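Local coordinates for molybdenum cofactor carrier protein (Chlamydomonas reinhardtii, PDB 2IZ6) that probably binds and carries the molybdenum cofactor in this green alga, at residues A159-A162 / G163-A167. Residues are numbered along the deposited sequence; the frame is centred on the assembly and turned at random.
Sequences ADVA and GAIAA
The carboxylate of Asp160 reaches the backbone of Gly163 through one oxygen. Asp160 OD2 is met nearly end-on along its C-O bond by Gly163 N, at 2.8 Å. The same Asp160 OD2 lies 3.5 Å from Gly163 CA, so the carboxylate rests beside a residue that has no side chain. With chi1 at 53°, CG sits between the backbone N and the carbonyl carbon of Asp160, and this turns the carboxylate toward the amide of Gly163 at the start of the helix. Asp160 is the N-cap of helix 161-173. Its side chain satisfies an amide that the first turn would otherwise leave without a helical acceptor. A negative group here would also be expected to suit the positive end of the helix dipole.

The regular backbone bonds start at the same residue. Ala164 N donates to Asp160 O at 3.0 Å. Asp160 thus holds the first turn by both its side chain and its main chain. Ile165 N then bonds to Val161 O, with an N-H...O angle of 170°. Ala166 N follows with Ala162 O.

One turn apart, Val161 and Ile165 lie side by side and point the same way. Val161 CG1 and Ile165 CG1 are 4.1 Å apart. Ile165 CG1 also passes 3.4 Å from Val161 O, because it stands beside its own backbone N (chi1 -66°).

This apolar pair faces helix 28-43. Val161 touches Glu36 there, and Ile165 packs on Leu37, Gln40 and Ile41. Val161 also meets Leu137, and Ala164 meets Val135, both on strand 134-137. The turn opens helix 161-173 soon after strand 155-158, outermost in the sheet of this chain, and its buried side chains pack on strand 134-137 and helix 28-43 of this Rossmann-like fold.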
# COMPACT_ATOMS: atom_id res chain seq x y z
N ALA A 159 27.31 -19.12 3.65
CA ALA A 159 28.21 -19.51 2.60
C ALA A 159 27.61 -20.48 1.58
O ALA A 159 28.11 -20.59 0.45
CB ALA A 159 29.47 -20.12 3.19
N ASP A 160 26.60 -21.23 2.00
CA ASP A 160 25.89 -22.16 1.14
C ASP A 160 24.50 -22.46 1.71
O ASP A 160 24.13 -21.92 2.77
CB ASP A 160 26.69 -23.48 1.00
CG ASP A 160 27.07 -24.10 2.36
OD1 ASP A 160 28.05 -24.92 2.38
OD2 ASP A 160 26.45 -23.86 3.43
N VAL A 161 23.74 -23.32 1.01
CA VAL A 161 22.37 -23.64 1.37
C VAL A 161 22.35 -24.26 2.75
O VAL A 161 21.59 -23.89 3.61
CB VAL A 161 21.64 -24.53 0.37
CG1 VAL A 161 20.34 -25.06 0.95
CG2 VAL A 161 21.43 -23.77 -0.85
N ALA A 162 23.22 -25.25 2.97
CA ALA A 162 23.29 -25.78 4.34
C ALA A 162 23.46 -24.73 5.45
O ALA A 162 22.79 -24.81 6.47
CB ALA A 162 24.44 -26.82 4.46
N GLY A 163 24.35 -23.76 5.25
CA GLY A 163 24.58 -22.72 6.22
C GLY A 163 23.37 -21.85 6.43
O GLY A 163 23.05 -21.47 7.58
N ALA A 164 22.70 -21.53 5.34
CA ALA A 164 21.45 -20.76 5.39
C ALA A 164 20.37 -21.46 6.19
O ALA A 164 19.73 -20.87 7.06
CB ALA A 164 20.98 -20.42 3.93
N ILE A 165 20.17 -22.76 5.94
CA ILE A 165 19.20 -23.55 6.65
C ILE A 165 19.54 -23.65 8.15
O ILE A 165 18.71 -23.53 9.00
CB ILE A 165 19.04 -24.94 5.98
CG1 ILE A 165 18.42 -24.79 4.58
CG2 ILE A 165 18.25 -25.93 6.89
CD1 ILE A 165 16.92 -24.34 4.58
N ALA A 166 20.82 -23.86 8.45
CA ALA A 166 21.25 -23.90 9.84
C ALA A 166 20.99 -22.60 10.52
O ALA A 166 20.57 -22.61 11.68
CB ALA A 166 22.76 -24.25 9.90
N ALA A 167 21.22 -21.47 9.84
CA ALA A 167 20.93 -20.12 10.43
C ALA A 167 19.44 -19.96 10.73
O ALA A 167 19.05 -19.55 11.83
CB ALA A 167 21.43 -19.02 9.53